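Local coordinates for geobacter metallireducens SMUG1 (Geobacter metallireducens, PDB 5H9I), which is a SMUG1-type member of the UDG-like superfamily of DNA repair proteins, an alpha/beta fold built around a central parallel sheet, at residues L14-L18 with A169-A173; P26-N32 with P142-A148; Y36-P40 with T89-P93; P52-V58 with L181-I187; W65-T70 with R101-C107. All blocks are in the same frame, centred on the assembly; numbering follows the deposited sequence.

Interaction 1: L14-L18 with A169-A173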
# COMPACT_ATOMS: atom_id res chain seq x y z
N LEU A 14 -3.07 13.09 4.11
CA LEU A 14 -2.52 12.72 2.82
C LEU A 14 -3.51 13.00 1.66
O LEU A 14 -3.17 13.50 0.65
CB LEU A 14 -2.02 11.29 2.83
CG LEU A 14 -1.47 10.72 1.51
CD1 LEU A 14 -0.30 11.59 0.98
CD2 LEU A 14 -1.05 9.24 1.71
N ALA A 15 -4.75 12.54 1.79
CA ALA A 15 -5.76 12.79 0.72
C ALA A 15 -5.93 14.28 0.42
O ALA A 15 -5.96 14.65 -0.74
CB ALA A 15 -7.12 12.16 1.11
N ALA A 16 -5.91 15.06 1.43
CA ALA A 16 -5.99 16.55 1.27
C ALA A 16 -4.78 17.10 0.52
O ALA A 16 -4.87 18.03 -0.37
CB ALA A 16 -6.10 17.23 2.59
N ASP A 17 -3.61 16.65 0.90
CA ASP A 17 -2.40 17.06 0.25
C ASP A 17 -2.45 16.65 -1.21
O ASP A 17 -2.05 17.42 -2.11
CB ASP A 17 -1.18 16.45 0.91
CG ASP A 17 -0.85 17.07 2.18
OD1 ASP A 17 -1.29 18.23 2.33
OD2 ASP A 17 -0.10 16.54 3.02
N LEU A 18 -2.90 15.42 -1.52
CA LEU A 18 -3.01 14.92 -2.87
C LEU A 18 -4.02 15.69 -3.76
O LEU A 18 -3.79 15.79 -4.97
CB LEU A 18 -3.27 13.40 -2.88
CG LEU A 18 -2.09 12.62 -2.21
CD1 LEU A 18 -2.49 11.16 -2.10
CD2 LEU A 18 -0.78 12.72 -2.90
N ALA A 169 4.37 14.85 -0.44
CA ALA A 169 3.17 14.55 0.33
C ALA A 169 3.27 13.06 0.93
O ALA A 169 2.96 12.85 2.09
CB ALA A 169 1.93 14.68 -0.50
N CYS A 170 3.66 12.13 0.05
CA CYS A 170 3.81 10.73 0.46
C CYS A 170 4.89 10.53 1.48
O CYS A 170 4.77 9.77 2.48
CB CYS A 170 3.98 9.84 -0.76
SG CYS A 170 2.54 9.80 -1.85
N ASP A 171 6.02 11.26 1.33
CA ASP A 171 7.09 11.18 2.37
C ASP A 171 6.62 11.65 3.76
O ASP A 171 6.96 11.06 4.77
CB ASP A 171 8.30 12.08 1.94
CG ASP A 171 9.13 11.56 0.79
OD1 ASP A 171 8.92 10.44 0.27
OD2 ASP A 171 9.99 12.42 0.29
N LEU A 172 5.87 12.76 3.73
CA LEU A 172 5.35 13.29 4.98
C LEU A 172 4.38 12.26 5.68
O LEU A 172 4.51 12.01 6.88
CB LEU A 172 4.60 14.59 4.75
CG LEU A 172 3.75 15.16 5.92
CD1 LEU A 172 4.65 15.40 7.12
CD2 LEU A 172 3.06 16.41 5.43
N ALA A 173 3.53 11.64 4.84
CA ALA A 173 2.58 10.66 5.42
C ALA A 173 3.38 9.48 5.98
O ALA A 173 3.02 8.89 6.98
CB ALA A 173 1.58 10.20 4.37
O HOH W 1 0.63 13.91 3.65
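Leu14 has the largest covered area of residues 14-18. In the t,p rotamer (chi1 177°, chi2 58°) its CA-to-CB bond runs sideways, yet both methyls arrive at the partner: CD1 sits 3.7 Å from Ala169 O and 4.1 Å from Ala169 CB, and CD2 lies 3.9 Å from Ala173 CB. Leu18, one turn later and in the m,t rotamer, brings its CD2 to 4.1 Å from Ala169 CB. Small Ala169 and Ala173 thus receive the leucines, with Cys170 SG 4.4 Å from Leu14 CD1. Asp17 (chi1 -74°) faces the partner, its CB 3.8 Å from Ala169 CB. At this more open edge a water donates to both Asp17 OD2 (2.8 Å from its oxygen) and Ala169 O (3.0 Å), while Leu172 CD2 lies 4.0 Å from Asp17 OD2. Pro142 lies against both leucines. The segment axes approach to 9.7 Å at 170°: a nearly antiparallel helix pair, the N-terminal helix 7-19 laid along helix 160-181 of the UDG-like fold.

Interaction 2: P26-N32 with P142-A148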
# COMPACT_ATOMS: atom_id res chain seq x y z
N PRO A 26 1.50 11.92 -19.73
CA PRO A 26 0.50 10.98 -20.18
C PRO A 26 -0.53 10.50 -19.11
O PRO A 26 -1.32 9.59 -19.39
CB PRO A 26 1.33 9.77 -20.54
CG PRO A 26 2.30 9.73 -19.46
CD PRO A 26 2.64 11.18 -19.17
N VAL A 27 -0.53 11.11 -17.93
CA VAL A 27 -1.67 10.84 -16.99
C VAL A 27 -2.95 11.45 -17.50
O VAL A 27 -3.03 12.65 -17.70
CB VAL A 27 -1.37 11.41 -15.57
CG1 VAL A 27 -2.48 11.05 -14.57
CG2 VAL A 27 -0.01 10.91 -15.04
N ALA A 28 -3.97 10.62 -17.70
CA ALA A 28 -5.31 11.08 -17.97
C ALA A 28 -6.27 10.88 -16.84
O ALA A 28 -7.29 11.54 -16.78
CB ALA A 28 -5.88 10.41 -19.20
N HIS A 29 -6.02 9.87 -15.95
CA HIS A 29 -6.97 9.56 -14.91
C HIS A 29 -6.15 9.28 -13.61
O HIS A 29 -5.10 8.67 -13.68
CB HIS A 29 -7.71 8.27 -15.15
CG HIS A 29 -8.44 8.29 -16.43
ND1 HIS A 29 -9.74 8.73 -16.48
CD2 HIS A 29 -8.08 7.96 -17.69
CE1 HIS A 29 -10.16 8.68 -17.74
NE2 HIS A 29 -9.17 8.26 -18.49
N VAL A 30 -6.72 9.73 -12.52
CA VAL A 30 -6.11 9.51 -11.20
C VAL A 30 -7.20 8.97 -10.30
O VAL A 30 -8.21 9.63 -10.09
CB VAL A 30 -5.51 10.80 -10.63
CG1 VAL A 30 -4.93 10.59 -9.24
CG2 VAL A 30 -4.43 11.35 -11.53
N TYR A 31 -6.99 7.78 -9.73
CA TYR A 31 -7.91 7.19 -8.78
C TYR A 31 -7.38 7.33 -7.34
O TYR A 31 -6.28 7.03 -7.11
CB TYR A 31 -8.07 5.69 -9.01
CG TYR A 31 -8.74 5.17 -10.28
CD1 TYR A 31 -9.07 5.98 -11.33
CD2 TYR A 31 -9.02 3.85 -10.39
CE1 TYR A 31 -9.67 5.47 -12.46
CE2 TYR A 31 -9.62 3.32 -11.51
CZ TYR A 31 -9.95 4.14 -12.53
OH TYR A 31 -10.54 3.62 -13.63
N ASN A 32 -8.21 7.75 -6.42
CA ASN A 32 -7.84 7.88 -4.99
C ASN A 32 -8.80 7.08 -4.08
O ASN A 32 -9.85 7.54 -3.63
CB ASN A 32 -7.82 9.31 -4.58
CG ASN A 32 -7.25 9.49 -3.21
OD1 ASN A 32 -6.93 8.49 -2.54
ND2 ASN A 32 -6.98 10.76 -2.88
N PRO A 142 -1.05 6.27 -2.40
CA PRO A 142 -2.38 5.64 -2.50
C PRO A 142 -3.08 5.82 -3.84
O PRO A 142 -4.15 5.23 -4.02
CB PRO A 142 -3.14 6.37 -1.44
CG PRO A 142 -2.61 7.74 -1.49
CD PRO A 142 -1.10 7.55 -1.63
N LEU A 143 -2.50 6.57 -4.75
CA LEU A 143 -3.16 6.88 -6.03
C LEU A 143 -2.81 5.89 -7.08
O LEU A 143 -1.64 5.41 -7.12
CB LEU A 143 -2.63 8.22 -6.44
CG LEU A 143 -2.94 9.40 -5.57
CD1 LEU A 143 -2.29 10.66 -6.15
CD2 LEU A 143 -4.39 9.58 -5.24
N LEU A 144 -3.74 5.61 -8.00
CA LEU A 144 -3.50 4.84 -9.22
C LEU A 144 -3.56 5.84 -10.43
O LEU A 144 -4.42 6.67 -10.42
CB LEU A 144 -4.58 3.80 -9.37
CG LEU A 144 -4.42 2.82 -10.49
CD1 LEU A 144 -3.60 1.63 -10.06
CD2 LEU A 144 -5.72 2.32 -11.06
N PHE A 145 -2.56 5.79 -11.31
CA PHE A 145 -2.42 6.68 -12.43
C PHE A 145 -2.65 5.87 -13.72
O PHE A 145 -2.02 4.81 -13.93
CB PHE A 145 -1.01 7.30 -12.40
CG PHE A 145 -0.71 8.05 -11.18
CD1 PHE A 145 -1.08 9.37 -11.03
CD2 PHE A 145 0.06 7.45 -10.21
CE1 PHE A 145 -0.76 10.08 -9.88
CE2 PHE A 145 0.37 8.14 -9.04
CZ PHE A 145 -0.01 9.44 -8.91
N LEU A 146 -3.49 6.40 -14.61
CA LEU A 146 -3.71 5.75 -15.91
C LEU A 146 -3.54 6.72 -17.08
O LEU A 146 -3.83 7.88 -16.94
CB LEU A 146 -5.14 5.20 -15.96
CG LEU A 146 -5.66 4.31 -14.83
CD1 LEU A 146 -7.17 4.06 -14.95
CD2 LEU A 146 -4.90 3.01 -14.74
N THR A 147 -3.10 6.14 -18.21
CA THR A 147 -3.11 6.88 -19.46
C THR A 147 -4.53 7.02 -19.95
O THR A 147 -5.46 6.34 -19.48
CB THR A 147 -2.34 6.10 -20.52
OG1 THR A 147 -3.04 4.89 -20.85
CG2 THR A 147 -0.91 5.79 -20.02
N ALA A 148 -4.67 7.84 -20.98
CA ALA A 148 -6.00 7.97 -21.60
C ALA A 148 -6.52 6.64 -22.15
O ALA A 148 -7.73 6.45 -22.25
CB ALA A 148 -5.90 9.03 -22.76
O HOH W 2 -2.50 9.59 -21.75
O HOH W 3 -9.47 8.25 -21.26
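This is an antiparallel beta ladder with a classic bulge, joining edge strand 29-31 to strand 144-146, the middle strand of a small three-stranded sheet. The axes of these two strands run at 163°, 4.9 Å apart. Tyr31 and Leu144 form a hydrogen-bonded pair, Tyr31 N to Leu144 O at 2.9 Å and Leu144 N to Tyr31 O at 3.0 Å; Val30 and Phe145 follow as a non-hydrogen-bonded pair. At His29 the regular pattern gives way to the bulge: Leu146 N donates to His29 O (2.9 Å), but Leu146 O accepts from both Ala28 N (2.8 Å) and His29 N (3.1 Å). Beyond it, Pro26 O meets Thr147 CA at 3.2 Å.

On one face Tyr31 CD2 touches Leu144 CD2 (3.7 Å) and Tyr31 CZ touches Leu146 CD1 (3.7 Å), while the phenol oxygen reaches the backbone at Lys100 and His97. On the other, Val30 CG2 and Val27 CG1 lie 3.9 and 4.2 Å from Phe145 CD1, and Leu18 packs on Leu143. One water joins His29 NE2 (2.8 Å) to Ala148 O (2.7 Å), another Pro26 O (2.6 Å) to Ala148 N (2.9 Å). Backbone bonding therefore sets the register, apolar side chains pack on both faces, with His29 adding a polar ring to the Tyr31 side, and water bridges the segments at the Pro26/Ala148 end.

Interaction 3: Y36-P40 with T89-P93; sequences YAREP and TVTRP. With GOL (glycerol), chain C.
Build residues 36-40 as a kink between two helices: Tyr36 ends the first, Ala37 (phi/psi -129/43) breaks it and is N-cap of the next. Lay residues 89-93 across as an extended, irregular loop (Val90 -132/121), with Ala37 CA 4.6 Å from Val90 CA and Tyr36 CA 5.1 Å from Thr91 CA. One firm hydrogen bond fixes this, Thr91 N to Tyr36 O at 2.9 Å. Tyr36 takes chi1 68° (p) and chi2 76°, so its ring slots beneath the loop: Pro93 CD rides over one face in a CH-pi contact, 4.3 Å from the centroid, and Val90 CG1 meets the edge, 3.8 Å from Tyr36 CD1. The hydroxyl goes on to Ala68 O. Val90 (chi1 t) is the bump, filling a hollow lined by that ring edge, Ala37 CB (4.0 Å from Val90 CG1) and Pro40 CG (4.0 Å from Val90 CG2). A glycerol, probably from the crystallisation liquor, plugs the remaining cleft: its O2 accepts from Arg38 N (3.0 Å), and its O1 accepts from Glu39 N (2.9 Å) and donates to Thr89 O (2.7 Å). First-turn amides lacking intrahelical acceptors, here met by glycerol, are characteristic of a helix N-terminus.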
# COMPACT_ATOMS: atom_id res chain seq x y z
N TYR A 36 -12.84 7.09 -2.38
CA TYR A 36 -13.95 6.28 -2.82
C TYR A 36 -14.14 4.93 -2.13
O TYR A 36 -15.13 4.32 -2.25
CB TYR A 36 -13.94 6.12 -4.35
CG TYR A 36 -12.82 5.32 -4.95
CD1 TYR A 36 -12.83 3.96 -4.87
CD2 TYR A 36 -11.81 5.92 -5.63
CE1 TYR A 36 -11.84 3.22 -5.44
CE2 TYR A 36 -10.83 5.18 -6.22
CZ TYR A 36 -10.83 3.84 -6.10
OH TYR A 36 -9.87 3.11 -6.69
N ALA A 37 -13.12 4.52 -1.38
CA ALA A 37 -13.19 3.29 -0.60
C ALA A 37 -12.78 3.58 0.83
O ALA A 37 -12.08 2.86 1.45
CB ALA A 37 -12.29 2.22 -1.19
N ARG A 38 -13.30 4.68 1.33
CA ARG A 38 -12.92 5.18 2.63
C ARG A 38 -13.36 4.28 3.79
O ARG A 38 -12.62 4.05 4.65
CB ARG A 38 -13.39 6.63 2.82
CG ARG A 38 -12.90 7.20 4.15
CD ARG A 38 -12.87 8.72 4.32
NE ARG A 38 -12.18 9.12 5.56
CZ ARG A 38 -12.71 9.00 6.77
NH1 ARG A 38 -13.93 8.52 6.89
NH2 ARG A 38 -12.05 9.36 7.85
N GLU A 39 -14.56 3.75 3.71
CA GLU A 39 -15.09 2.94 4.80
C GLU A 39 -14.26 1.68 4.95
O GLU A 39 -13.78 1.38 6.05
CB GLU A 39 -16.62 2.67 4.75
CG GLU A 39 -17.31 3.98 4.99
CD GLU A 39 -18.82 3.88 5.05
OE1 GLU A 39 -19.32 2.87 4.60
OE2 GLU A 39 -19.34 4.85 5.66
N PRO A 40 -14.00 0.95 3.86
CA PRO A 40 -13.17 -0.27 4.08
C PRO A 40 -11.70 0.09 4.42
O PRO A 40 -11.06 -0.62 5.22
CB PRO A 40 -13.29 -1.05 2.80
CG PRO A 40 -13.90 -0.07 1.83
CD PRO A 40 -14.71 0.91 2.57
N THR A 89 -18.64 -0.44 1.50
CA THR A 89 -19.07 0.53 0.42
C THR A 89 -17.89 1.07 -0.31
O THR A 89 -17.01 1.65 0.26
CB THR A 89 -19.91 1.66 0.97
OG1 THR A 89 -21.07 1.04 1.54
CG2 THR A 89 -20.35 2.68 -0.12
N VAL A 90 -17.89 0.85 -1.62
CA VAL A 90 -16.87 1.40 -2.50
C VAL A 90 -17.63 2.05 -3.70
O VAL A 90 -18.34 1.31 -4.39
CB VAL A 90 -15.93 0.32 -3.03
CG1 VAL A 90 -14.89 0.92 -4.00
CG2 VAL A 90 -15.28 -0.51 -1.87
N THR A 91 -17.38 3.31 -3.84
CA THR A 91 -18.00 4.02 -4.97
C THR A 91 -17.03 4.14 -6.13
O THR A 91 -15.86 3.91 -5.99
CB THR A 91 -18.48 5.40 -4.53
OG1 THR A 91 -17.48 6.25 -3.98
CG2 THR A 91 -19.57 5.27 -3.53
N ARG A 92 -17.47 4.64 -7.29
CA ARG A 92 -16.57 4.72 -8.43
C ARG A 92 -15.85 6.03 -8.49
O ARG A 92 -16.44 7.12 -8.27
CB ARG A 92 -17.35 4.40 -9.75
CG ARG A 92 -17.99 3.06 -9.78
CD ARG A 92 -18.88 2.83 -11.02
NE ARG A 92 -19.49 1.52 -10.84
CZ ARG A 92 -18.91 0.38 -11.16
NH1 ARG A 92 -17.84 0.32 -11.89
NH2 ARG A 92 -19.55 -0.71 -10.85
N PRO A 93 -14.56 6.02 -8.86
CA PRO A 93 -13.81 7.25 -8.92
C PRO A 93 -14.36 8.20 -10.06
O PRO A 93 -14.74 7.69 -11.12
CB PRO A 93 -12.39 6.83 -9.29
CG PRO A 93 -12.54 5.48 -9.91
CD PRO A 93 -13.78 4.85 -9.32
C1 GOL C . -17.48 5.01 1.30
O1 GOL C . -16.59 3.85 1.69
C2 GOL C . -16.98 5.60 0.04
O2 GOL C . -15.71 6.19 0.28
C3 GOL C . -17.96 6.74 -0.33
O3 GOL C . -17.54 7.33 -1.54
O HOH W 4 -18.93 0.36 4.26
O HOH W 5 -21.70 2.88 3.39

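Interaction 4: P52-V58 with L181-I187; sequences PKEVLFV and LRPRVVI
Ile187, in the m,t rotamer, overlaps two side chains of the neighbouring strand: its CD1 sits 3.6 Å from Val55 CG1 and 3.7 Å from Phe57 CE1 (Phe57 chi1 -74°). Val185 shares this face. On the other, Val58 CG2 meets Val186 CG1 at 3.8 Å, and Leu56 (t,p) sets its CB 4.3 Å from Val186 CG2 and from Pro183 CG, beneath helix 160-181. Strand axes 55-58 and 185-187 are parallel, 4.7 Å apart at a crossing angle of -19°, with Val55 beside Val185, Leu56 beside Val186 and Phe57 beside Ile187. These are the two inner strands of the four-stranded parallel sheet at the heart of the UDG-like alpha/beta fold. Bonds alternate along the ladder: Leu56 N to Val185 O 3.1 Å, Ile187 N to Leu56 O 2.8 Å, Val58 N to Ile187 O 2.9 Å. Upstream, Glu54 O accepts from both Arg184 N (2.8 Å) and Val185 N (3.3 Å). Arg182, with positive phi (59/46), turns the chain out of the helix, and Lys53 N reaches Leu181 O at 2.8 Å.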
# COMPACT_ATOMS: atom_id res chain seq x y z
N PRO A 52 1.70 0.12 19.07
CA PRO A 52 2.91 0.21 18.27
C PRO A 52 2.98 -1.04 17.42
O PRO A 52 2.41 -2.07 17.78
CB PRO A 52 4.04 0.30 19.27
CG PRO A 52 3.49 -0.54 20.37
CD PRO A 52 2.03 -0.36 20.44
N LYS A 53 3.78 -0.94 16.37
CA LYS A 53 4.18 -2.13 15.57
C LYS A 53 5.68 -2.25 15.62
O LYS A 53 6.38 -1.29 15.84
CB LYS A 53 3.78 -1.93 14.08
CG LYS A 53 2.32 -1.61 13.87
CD LYS A 53 1.36 -2.61 14.40
CE LYS A 53 -0.02 -2.41 13.85
NZ LYS A 53 -1.12 -3.04 14.61
N GLU A 54 6.18 -3.47 15.45
CA GLU A 54 7.61 -3.66 15.33
C GLU A 54 8.12 -3.46 13.91
O GLU A 54 9.28 -2.99 13.67
CB GLU A 54 7.99 -5.05 15.82
CG GLU A 54 7.74 -5.27 17.29
CD GLU A 54 8.21 -6.67 17.73
OE1 GLU A 54 7.85 -6.95 18.92
OE2 GLU A 54 8.86 -7.46 16.92
N VAL A 55 7.31 -3.78 12.90
CA VAL A 55 7.71 -3.80 11.52
C VAL A 55 6.62 -3.25 10.66
O VAL A 55 5.47 -3.68 10.79
CB VAL A 55 8.06 -5.20 11.03
CG1 VAL A 55 8.42 -5.30 9.58
CG2 VAL A 55 9.14 -5.86 11.94
N LEU A 56 6.96 -2.36 9.74
CA LEU A 56 6.06 -1.79 8.72
C LEU A 56 6.45 -2.20 7.33
O LEU A 56 7.59 -1.88 6.95
CB LEU A 56 6.06 -0.29 8.82
CG LEU A 56 5.22 0.45 7.82
CD1 LEU A 56 3.77 0.13 7.96
CD2 LEU A 56 5.41 1.95 7.93
N PHE A 57 5.62 -2.89 6.59
CA PHE A 57 5.81 -3.15 5.20
C PHE A 57 5.23 -1.99 4.42
O PHE A 57 4.13 -1.53 4.75
CB PHE A 57 5.10 -4.46 4.80
CG PHE A 57 5.75 -5.69 5.26
CD1 PHE A 57 6.90 -6.23 4.69
CD2 PHE A 57 5.22 -6.38 6.36
CE1 PHE A 57 7.47 -7.39 5.16
CE2 PHE A 57 5.76 -7.55 6.81
CZ PHE A 57 6.91 -8.04 6.20
N VAL A 58 5.91 -1.53 3.37
CA VAL A 58 5.50 -0.43 2.56
C VAL A 58 5.54 -0.83 1.09
O VAL A 58 6.57 -1.24 0.55
CB VAL A 58 6.40 0.81 2.73
CG1 VAL A 58 6.00 1.97 1.91
CG2 VAL A 58 6.44 1.11 4.20
N LEU A 181 3.50 4.60 14.67
CA LEU A 181 3.56 3.16 14.90
C LEU A 181 4.81 2.74 15.57
O LEU A 181 4.88 1.68 16.16
CB LEU A 181 3.37 2.40 13.56
CG LEU A 181 2.05 2.68 12.86
CD1 LEU A 181 2.09 1.80 11.62
CD2 LEU A 181 0.80 2.34 13.63
N ARG A 182 5.85 3.54 15.44
CA ARG A 182 7.12 3.27 16.09
C ARG A 182 7.81 1.95 15.73
O ARG A 182 8.32 1.30 16.57
CB ARG A 182 6.99 3.42 17.61
CG ARG A 182 6.41 4.77 18.03
CD ARG A 182 6.45 4.99 19.54
NE ARG A 182 5.51 4.17 20.28
CZ ARG A 182 4.20 4.43 20.42
NH1 ARG A 182 3.65 5.50 19.87
NH2 ARG A 182 3.43 3.61 21.11
N PRO A 183 7.87 1.60 14.45
CA PRO A 183 8.51 0.35 14.15
C PRO A 183 10.04 0.41 14.31
O PRO A 183 10.59 1.51 14.19
CB PRO A 183 8.20 0.17 12.64
CG PRO A 183 8.05 1.61 12.16
CD PRO A 183 7.40 2.37 13.28
N ARG A 184 10.65 -0.73 14.52
CA ARG A 184 12.08 -0.91 14.49
C ARG A 184 12.60 -1.03 13.04
O ARG A 184 13.66 -0.63 12.80
CB ARG A 184 12.40 -2.15 15.34
CG ARG A 184 13.82 -2.66 15.42
CD ARG A 184 13.93 -3.97 16.22
NE ARG A 184 13.31 -5.16 15.61
CZ ARG A 184 13.86 -5.94 14.68
NH1 ARG A 184 15.06 -5.71 14.18
NH2 ARG A 184 13.18 -6.96 14.25
N VAL A 185 11.81 -1.61 12.13
CA VAL A 185 12.23 -1.89 10.79
C VAL A 185 11.10 -1.53 9.82
O VAL A 185 9.94 -1.83 10.16
CB VAL A 185 12.58 -3.38 10.61
CG1 VAL A 185 13.20 -3.65 9.29
CG2 VAL A 185 13.48 -3.87 11.71
N VAL A 186 11.46 -0.89 8.74
CA VAL A 186 10.54 -0.57 7.64
C VAL A 186 11.01 -1.31 6.45
O VAL A 186 12.21 -1.20 6.07
CB VAL A 186 10.46 0.91 7.42
CG1 VAL A 186 9.63 1.29 6.25
CG2 VAL A 186 9.96 1.63 8.72
N ILE A 187 10.15 -2.06 5.79
CA ILE A 187 10.55 -2.94 4.72
C ILE A 187 9.80 -2.50 3.46
O ILE A 187 8.55 -2.66 3.43
CB ILE A 187 10.20 -4.41 5.04
CG1 ILE A 187 10.83 -4.85 6.36
CG2 ILE A 187 10.52 -5.33 3.87
CD1 ILE A 187 10.56 -6.20 6.88

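Interaction 5: W65-T70 with R101-C107. With BME (beta-mercaptoethanol), chain F.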
# COMPACT_ATOMS: atom_id res chain seq x y z
N TRP A 65 -6.76 -4.22 -9.30
CA TRP A 65 -7.70 -5.21 -8.88
C TRP A 65 -7.64 -5.53 -7.38
O TRP A 65 -8.42 -6.33 -6.90
CB TRP A 65 -7.57 -6.55 -9.68
CG TRP A 65 -7.31 -6.37 -11.17
CD1 TRP A 65 -6.25 -6.87 -11.89
CD2 TRP A 65 -8.07 -5.57 -12.06
NE1 TRP A 65 -6.32 -6.41 -13.18
CE2 TRP A 65 -7.45 -5.66 -13.32
CE3 TRP A 65 -9.24 -4.88 -11.92
CZ2 TRP A 65 -7.94 -5.02 -14.43
CZ3 TRP A 65 -9.73 -4.19 -13.06
CH2 TRP A 65 -9.05 -4.31 -14.28
N GLY A 66 -6.78 -4.74 -6.71
CA GLY A 66 -6.57 -4.96 -5.28
C GLY A 66 -7.00 -3.75 -4.48
O GLY A 66 -8.19 -3.52 -4.32
N MET A 67 -6.02 -2.95 -4.08
CA MET A 67 -6.35 -1.75 -3.24
C MET A 67 -7.32 -0.78 -4.02
O MET A 67 -8.11 -0.11 -3.41
CB MET A 67 -5.11 -1.01 -2.77
CG MET A 67 -5.49 0.16 -1.98
SD MET A 67 -4.11 0.79 -1.01
CE MET A 67 -4.79 2.28 -0.28
N ALA A 68 -7.18 -0.75 -5.37
CA ALA A 68 -8.10 0.19 -6.14
C ALA A 68 -9.49 -0.26 -6.01
O ALA A 68 -10.41 0.53 -6.37
CB ALA A 68 -7.65 0.28 -7.56
N GLN A 69 -9.79 -1.51 -5.64
CA GLN A 69 -11.10 -2.09 -5.46
C GLN A 69 -11.55 -2.09 -4.02
O GLN A 69 -12.75 -1.89 -3.70
CB GLN A 69 -11.25 -3.49 -6.03
CG GLN A 69 -10.79 -3.65 -7.46
CD GLN A 69 -11.75 -3.01 -8.50
OE1 GLN A 69 -12.95 -3.02 -8.24
NE2 GLN A 69 -11.24 -2.48 -9.52
N THR A 70 -10.63 -2.40 -3.08
CA THR A 70 -11.04 -2.71 -1.71
C THR A 70 -10.62 -1.64 -0.74
O THR A 70 -11.05 -1.68 0.45
CB THR A 70 -10.38 -4.07 -1.31
OG1 THR A 70 -8.98 -3.92 -1.28
CG2 THR A 70 -10.88 -5.22 -2.09
N ARG A 101 -12.51 -0.47 -14.27
CA ARG A 101 -13.68 -0.21 -13.50
C ARG A 101 -13.47 -0.62 -12.01
O ARG A 101 -12.78 -1.59 -11.75
CB ARG A 101 -14.81 -1.01 -14.03
CG ARG A 101 -15.23 -0.55 -15.45
CD ARG A 101 -16.28 -1.50 -15.95
NE ARG A 101 -17.52 -1.43 -15.17
CZ ARG A 101 -18.06 -2.43 -14.44
NH1 ARG A 101 -17.48 -3.62 -14.35
NH2 ARG A 101 -19.21 -2.22 -13.82
N VAL A 102 -14.10 0.14 -11.16
CA VAL A 102 -14.08 -0.09 -9.72
C VAL A 102 -15.41 -0.71 -9.32
O VAL A 102 -16.38 0.01 -9.09
CB VAL A 102 -13.73 1.16 -8.95
CG1 VAL A 102 -13.79 0.95 -7.44
CG2 VAL A 102 -12.40 1.70 -9.34
N ASP A 103 -15.43 -2.05 -9.33
CA ASP A 103 -16.58 -2.80 -8.87
C ASP A 103 -16.57 -3.10 -7.34
O ASP A 103 -17.50 -3.65 -6.77
CB ASP A 103 -16.75 -4.08 -9.63
CG ASP A 103 -17.02 -3.86 -11.12
OD1 ASP A 103 -17.54 -2.76 -11.42
OD2 ASP A 103 -16.63 -4.68 -11.95
N GLY A 104 -15.49 -2.70 -6.69
CA GLY A 104 -15.40 -2.90 -5.24
C GLY A 104 -15.35 -4.36 -4.86
O GLY A 104 -14.68 -5.14 -5.51
N PHE A 105 -16.08 -4.68 -3.82
CA PHE A 105 -16.15 -6.05 -3.34
C PHE A 105 -16.87 -7.04 -4.26
O PHE A 105 -16.80 -8.23 -4.05
CB PHE A 105 -16.59 -6.06 -1.90
CG PHE A 105 -15.52 -5.49 -0.97
CD1 PHE A 105 -15.45 -4.16 -0.69
CD2 PHE A 105 -14.60 -6.33 -0.45
CE1 PHE A 105 -14.43 -3.62 0.14
CE2 PHE A 105 -13.55 -5.82 0.36
CZ PHE A 105 -13.51 -4.49 0.64
N ALA A 106 -17.47 -6.49 -5.32
CA ALA A 106 -18.03 -7.32 -6.38
C ALA A 106 -17.02 -7.59 -7.46
O ALA A 106 -17.35 -8.35 -8.38
CB ALA A 106 -19.27 -6.65 -6.96
N CYS A 107 -15.78 -7.05 -7.44
CA CYS A 107 -14.79 -7.34 -8.43
C CYS A 107 -14.46 -8.81 -8.37
O CYS A 107 -14.24 -9.40 -7.30
CB CYS A 107 -13.51 -6.48 -8.31
SG CYS A 107 -12.14 -6.77 -9.37
C1 BME F . -19.09 -3.18 -3.48
C2 BME F . -19.86 -1.95 -3.92
O1 BME F . -18.05 -2.77 -2.63
S2 BME F . -20.17 -0.84 -2.64
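Residues 65-70 enter a short helix at Gly66, the N-cap, whose O accepts from Gln69 N (2.9 Å) and Thr70 N (3.0 Å); residues 101-107 form a loop that closes in a 3-10 turn at 105-106, with Gly104 at positive phi (66/-138). The backbones come nearest at Gln69 and Gly104, CA to CA 4.4 Å. This is a helix-to-loop junction beside the ligand pocket of the UDG-like fold: Met67 touches the bound xanthine. Gln69 (chi1 -50°, chi2 -73°) stitches the pieces together with its amide. Its NE2 donates to Arg101 O at 2.9 Å, while its OE1 accepts weak bonds from Asp103 N (2.9 Å) and Gly104 N (3.0 Å). Thr70 CG2 lies over the face of Phe105, 4.1 Å from the ring centroid, and Val102 CG1 is 3.6 Å from Ala68 O. Beta-mercaptoethanol, probably from the crystallisation liquor, takes a bond from Phe105 N to its O1 (3.0 Å). Gln69 O, buried without a hydrogen-bonding partner, meets Gly104 CA in a CA-H...O contact of 3.2 Å.

Interactions 3 and 5 are neighbours, centres about 9 Å apart, tied by Tyr36 OH to Ala68 O and by a salt bridge from Arg92 to Asp103. Interaction 2 adjoins both, Tyr31 packing on Pro93 and Val102, and meets interaction 1 where Leu14 and Leu18 rest on Pro142. Interaction 4 touches none of the others; in the central parallel sheet, its centre lies about 29 Å from that of interaction 2, although helix 160-181 of interaction 1 leads into strand 185-189. Along the chain, interaction 3 is nested within interaction 2 and that within interaction 1, whereas interactions 3 and 5 cross. Helix 7-19 and strand 29-31 are thereby joined to parts of the chain far along the sequence.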